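Arsenate reductase (ArsC) (Archaeoglobus fulgidus, PDB 1Y1L) probably reduces arsenate to arsenite in arsenic detoxification, using a fold shared with low-molecular-weight phosphotyrosine phosphatases. Local coordinates at residues R12-A24 with V110-V122. Residues are numbered along the deposited sequence; the frame is centred on the assembly and turned at random.
Sequences RSVMAEALFNAMA and VLAEIEERVKKLV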
loop_
_atom_site.group_PDB
_atom_site.type_symbol
_atom_site.label_atom_id
_atom_site.label_comp_id
_atom_site.label_asym_id
_atom_site.label_seq_id
_atom_site.Cartn_x
_atom_site.Cartn_y
_atom_site.Cartn_z
ATOM N N ARG A 12 13.263 10.818 15.920
ATOM C CA ARG A 12 12.096 10.021 16.306
ATOM C C ARG A 12 12.358 8.518 16.346
ATOM O O ARG A 12 12.033 7.841 17.317
ATOM C CB ARG A 12 10.927 10.311 15.365
ATOM C CG ARG A 12 10.678 11.779 15.175
ATOM C CD ARG A 12 9.243 12.095 14.807
ATOM N NE ARG A 12 8.882 11.742 13.437
ATOM C CZ ARG A 12 9.531 12.135 12.343
ATOM N NH1 ARG A 12 9.098 11.763 11.145
ATOM N NH2 ARG A 12 10.633 12.867 12.437
ATOM N N SER A 13 12.918 8.000 15.268
ATOM C CA SER A 13 13.221 6.590 15.168
ATOM C C SER A 13 13.979 6.200 16.408
ATOM O O SER A 13 13.592 5.300 17.149
ATOM C CB SER A 13 14.105 6.375 13.949
ATOM O OG SER A 13 13.726 7.266 12.908
ATOM N N VAL A 14 15.027 6.959 16.658
ATOM C CA VAL A 14 15.887 6.728 17.796
ATOM C C VAL A 14 15.204 6.952 19.137
ATOM O O VAL A 14 15.548 6.302 20.110
ATOM C CB VAL A 14 17.124 7.626 17.725
ATOM C CG1 VAL A 14 18.081 7.274 18.848
ATOM C CG2 VAL A 14 17.792 7.502 16.353
ATOM N N MET A 15 14.304 7.923 19.212
ATOM C CA MET A 15 13.624 8.191 20.468
ATOM C C MET A 15 12.755 7.015 20.867
ATOM O O MET A 15 12.876 6.504 21.981
ATOM C CB MET A 15 12.763 9.461 20.391
ATOM C CG MET A 15 13.545 10.773 20.338
ATOM S SD MET A 15 12.484 12.240 20.160
ATOM C CE MET A 15 13.359 13.453 21.119
ATOM N N ALA A 16 11.860 6.608 19.969
ATOM C CA ALA A 16 10.950 5.500 20.236
ATOM C C ALA A 16 11.693 4.246 20.703
ATOM O O ALA A 16 11.247 3.567 21.637
ATOM C CB ALA A 16 10.117 5.206 19.018
ATOM N N GLU A 17 12.817 3.950 20.049
ATOM C CA GLU A 17 13.625 2.794 20.404
ATOM C C GLU A 17 14.009 2.829 21.877
ATOM O O GLU A 17 13.607 1.965 22.652
ATOM C CB GLU A 17 14.876 2.738 19.532
ATOM C CG GLU A 17 15.886 1.713 19.965
ATOM C CD GLU A 17 17.089 1.632 19.027
ATOM O OE1 GLU A 17 17.756 0.568 18.995
ATOM O OE2 GLU A 17 17.382 2.631 18.322
ATOM N N ALA A 18 14.767 3.858 22.254
ATOM C CA ALA A 18 15.251 4.050 23.620
ATOM C C ALA A 18 14.148 4.034 24.675
ATOM O O ALA A 18 14.332 3.478 25.761
ATOM C CB ALA A 18 16.052 5.336 23.709
ATOM N N LEU A 19 13.030 4.685 24.382
ATOM C CA LEU A 19 11.911 4.720 25.309
ATOM C C LEU A 19 11.245 3.351 25.446
ATOM O O LEU A 19 10.793 2.956 26.532
ATOM C CB LEU A 19 10.897 5.742 24.831
ATOM C CG LEU A 19 11.413 7.155 25.003
ATOM C CD1 LEU A 19 10.583 8.069 24.163
ATOM C CD2 LEU A 19 11.340 7.562 26.462
ATOM N N PHE A 20 11.127 2.670 24.312
ATOM C CA PHE A 20 10.535 1.348 24.261
ATOM C C PHE A 20 11.321 0.441 25.202
ATOM O O PHE A 20 10.774 -0.112 26.158
ATOM C CB PHE A 20 10.607 0.805 22.826
ATOM C CG PHE A 20 9.865 -0.468 22.629
ATOM C CD1 PHE A 20 8.546 -0.452 22.221
ATOM C CD2 PHE A 20 10.459 -1.671 22.915
ATOM C CE1 PHE A 20 7.830 -1.617 22.107
ATOM C CE2 PHE A 20 9.760 -2.839 22.807
ATOM C CZ PHE A 20 8.436 -2.817 22.403
ATOM N N ASN A 21 12.613 0.320 24.922
ATOM C CA ASN A 21 13.517 -0.511 25.700
ATOM C C ASN A 21 13.477 -0.244 27.206
ATOM O O ASN A 21 13.678 -1.153 28.014
ATOM C CB ASN A 21 14.945 -0.338 25.190
ATOM C CG ASN A 21 15.149 -0.928 23.823
ATOM O OD1 ASN A 21 16.032 -0.514 23.072
ATOM N ND2 ASN A 21 14.357 -1.934 23.501
ATOM N N ALA A 22 13.283 1.011 27.590
ATOM C CA ALA A 22 13.219 1.362 29.004
ATOM C C ALA A 22 11.864 0.990 29.612
ATOM O O ALA A 22 11.683 1.070 30.824
ATOM C CB ALA A 22 13.486 2.849 29.186
ATOM N N MET A 23 10.917 0.586 28.774
ATOM C CA MET A 23 9.593 0.231 29.257
ATOM C C MET A 23 9.221 -1.223 29.048
ATOM O O MET A 23 8.431 -1.771 29.812
ATOM C CB MET A 23 8.549 1.123 28.609
ATOM C CG MET A 23 8.754 2.585 28.913
ATOM S SD MET A 23 7.363 3.561 28.402
ATOM C CE MET A 23 8.061 4.366 27.009
ATOM N N ALA A 24 9.755 -1.836 27.999
ATOM C CA ALA A 24 9.477 -3.234 27.703
ATOM C C ALA A 24 10.354 -4.197 28.518
ATOM O O ALA A 24 11.562 -3.979 28.679
ATOM C CB ALA A 24 9.659 -3.494 26.218
ATOM N N VAL A 110 7.717 16.276 20.757
ATOM C CA VAL A 110 7.779 15.081 19.922
ATOM C C VAL A 110 8.151 13.890 20.788
ATOM O O VAL A 110 7.628 12.797 20.607
ATOM C CB VAL A 110 8.822 15.238 18.803
ATOM C CG1 VAL A 110 9.119 13.905 18.148
ATOM C CG2 VAL A 110 8.322 16.229 17.779
ATOM N N LEU A 111 9.059 14.109 21.728
ATOM C CA LEU A 111 9.497 13.051 22.621
ATOM C C LEU A 111 8.332 12.512 23.431
ATOM O O LEU A 111 8.196 11.302 23.602
ATOM C CB LEU A 111 10.565 13.580 23.578
ATOM C CG LEU A 111 11.094 12.561 24.583
ATOM C CD1 LEU A 111 11.782 11.460 23.820
ATOM C CD2 LEU A 111 12.066 13.208 25.552
ATOM N N ALA A 112 7.522 13.423 23.965
ATOM C CA ALA A 112 6.386 13.052 24.782
ATOM C C ALA A 112 5.372 12.225 24.027
ATOM O O ALA A 112 4.886 11.234 24.565
ATOM C CB ALA A 112 5.727 14.271 25.362
ATOM N N GLU A 113 5.016 12.642 22.810
ATOM C CA GLU A 113 4.040 11.902 22.008
ATOM C C GLU A 113 4.516 10.502 21.758
ATOM O O GLU A 113 3.755 9.553 21.870
ATOM C CB GLU A 113 3.795 12.576 20.673
ATOM C CG GLU A 113 2.821 13.723 20.744
ATOM C CD GLU A 113 2.205 14.031 19.394
ATOM O OE1 GLU A 113 1.537 13.131 18.830
ATOM O OE2 GLU A 113 2.387 15.169 18.902
ATOM N N ILE A 114 5.768 10.386 21.347
ATOM C CA ILE A 114 6.364 9.088 21.105
ATOM C C ILE A 114 6.270 8.239 22.375
ATOM O O ILE A 114 6.014 7.044 22.310
ATOM C CB ILE A 114 7.833 9.246 20.710
ATOM C CG1 ILE A 114 7.939 10.023 19.399
ATOM C CG2 ILE A 114 8.490 7.887 20.569
ATOM C CD1 ILE A 114 9.357 10.135 18.886
ATOM N N GLU A 115 6.469 8.883 23.523
ATOM C CA GLU A 115 6.426 8.232 24.828
ATOM C C GLU A 115 5.027 7.760 25.173
ATOM O O GLU A 115 4.858 6.681 25.718
ATOM C CB GLU A 115 6.942 9.183 25.916
ATOM C CG GLU A 115 7.214 8.503 27.256
ATOM C CD GLU A 115 7.891 9.411 28.269
ATOM O OE1 GLU A 115 7.531 10.602 28.334
ATOM O OE2 GLU A 115 8.777 8.936 29.009
ATOM N N GLU A 116 4.037 8.604 24.920
ATOM C CA GLU A 116 2.647 8.263 25.188
ATOM C C GLU A 116 2.268 7.075 24.319
ATOM O O GLU A 116 1.481 6.220 24.725
ATOM C CB GLU A 116 1.740 9.439 24.831
ATOM C CG GLU A 116 0.253 9.133 24.952
ATOM C CD GLU A 116 -0.581 9.793 23.856
ATOM O OE1 GLU A 116 -0.897 10.992 23.980
ATOM O OE2 GLU A 116 -0.929 9.115 22.864
ATOM N N ARG A 117 2.799 7.062 23.103
ATOM C CA ARG A 117 2.512 6.002 22.156
ATOM C C ARG A 117 3.276 4.731 22.469
ATOM O O ARG A 117 2.726 3.642 22.334
ATOM C CB ARG A 117 2.771 6.467 20.716
ATOM C CG ARG A 117 1.823 7.585 20.282
ATOM C CD ARG A 117 2.041 8.064 18.858
ATOM N NE ARG A 117 1.213 7.345 17.889
ATOM C CZ ARG A 117 0.655 7.903 16.815
ATOM N NH1 ARG A 117 -0.073 7.164 15.992
ATOM N NH2 ARG A 117 0.814 9.199 16.562
ATOM N N VAL A 118 4.541 4.852 22.857
ATOM C CA VAL A 118 5.324 3.668 23.185
ATOM C C VAL A 118 4.741 3.010 24.429
ATOM O O VAL A 118 4.564 1.801 24.469
ATOM C CB VAL A 118 6.816 3.996 23.404
ATOM C CG1 VAL A 118 7.544 2.790 23.958
ATOM C CG2 VAL A 118 7.461 4.397 22.085
ATOM N N LYS A 119 4.441 3.823 25.434
ATOM C CA LYS A 119 3.859 3.362 26.693
ATOM C C LYS A 119 2.613 2.542 26.399
ATOM O O LYS A 119 2.458 1.428 26.897
ATOM C CB LYS A 119 3.505 4.578 27.553
ATOM C CG LYS A 119 2.820 4.301 28.876
ATOM C CD LYS A 119 2.767 5.583 29.689
ATOM C CE LYS A 119 1.964 5.418 30.963
ATOM N NZ LYS A 119 0.512 5.188 30.682
ATOM N N LYS A 120 1.726 3.119 25.598
ATOM C CA LYS A 120 0.489 2.468 25.203
ATOM C C LYS A 120 0.797 1.167 24.430
ATOM O O LYS A 120 0.256 0.100 24.747
ATOM C CB LYS A 120 -0.321 3.443 24.345
ATOM C CG LYS A 120 -1.689 2.950 23.943
ATOM C CD LYS A 120 -2.354 3.905 22.956
ATOM C CE LYS A 120 -3.597 3.269 22.329
ATOM N NZ LYS A 120 -4.233 4.139 21.302
ATOM N N LEU A 121 1.682 1.264 23.437
ATOM C CA LEU A 121 2.086 0.125 22.608
ATOM C C LEU A 121 2.690 -1.014 23.406
ATOM O O LEU A 121 2.551 -2.171 23.029
ATOM C CB LEU A 121 3.100 0.558 21.538
ATOM C CG LEU A 121 3.750 -0.549 20.692
ATOM C CD1 LEU A 121 2.686 -1.299 19.898
ATOM C CD2 LEU A 121 4.804 0.025 19.762
ATOM N N VAL A 122 3.423 -0.680 24.463
ATOM C CA VAL A 122 4.061 -1.687 25.296
ATOM C C VAL A 122 3.022 -2.472 26.113
ATOM O O VAL A 122 3.355 -3.191 27.055
ATOM C CB VAL A 122 5.178 -1.055 26.157
ATOM C CG1 VAL A 122 5.896 -2.090 26.985
ATOM C CG2 VAL A 122 6.186 -0.400 25.248
#
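The carbonyl oxygen of Phe-20 accepts two backbone hydrogen bonds, from Met-23 N and Ala-24 N, at the turn where Met-23 and Ala-24 also touch 110-122. No hydrogen bond joins the two segments; their contact is apolar packing between helices whose axes cross at -44°, 9.3 Å apart. Ile-114 is a knob in the hole formed by Arg-12, Met-15, Ala-16 and Leu-19: its CG2 lies against Ala-16, 3.5 Å from CB, while CD1 reaches Met-15 CB and the backbone of Arg-12. Leu-111 runs across the Met-15 side chain at about a right angle, and its CD1 also meets Leu-19 CD1 at 3.6 Å. With CG1 opposite its own backbone N (chi1 171°), Val-118 sets this methyl against Phe-20 CA and CD1, oblique to the ring, and against Met-23 CE. Leu-121 CD2 comes to the edge of the Phe-20 ring, near its plane, and Val-122 CG1 lies beside Ala-24 CA. Glu-115 crosses Leu-19 at about a right angle, its OE2 meeting Leu-19 CD2 while forming a salt bridge with Arg-51. Arg-12 passes Val-110 with its aliphatic part and forms a salt bridge with Glu-78. Ala-16 and Phe-20 also rest on strand 2-6, and Arg-117 makes a cation-pi contact with Trp-94 of strand 91-95: neighbouring helices packed on the parallel sheet of the low-molecular-weight phosphatase fold.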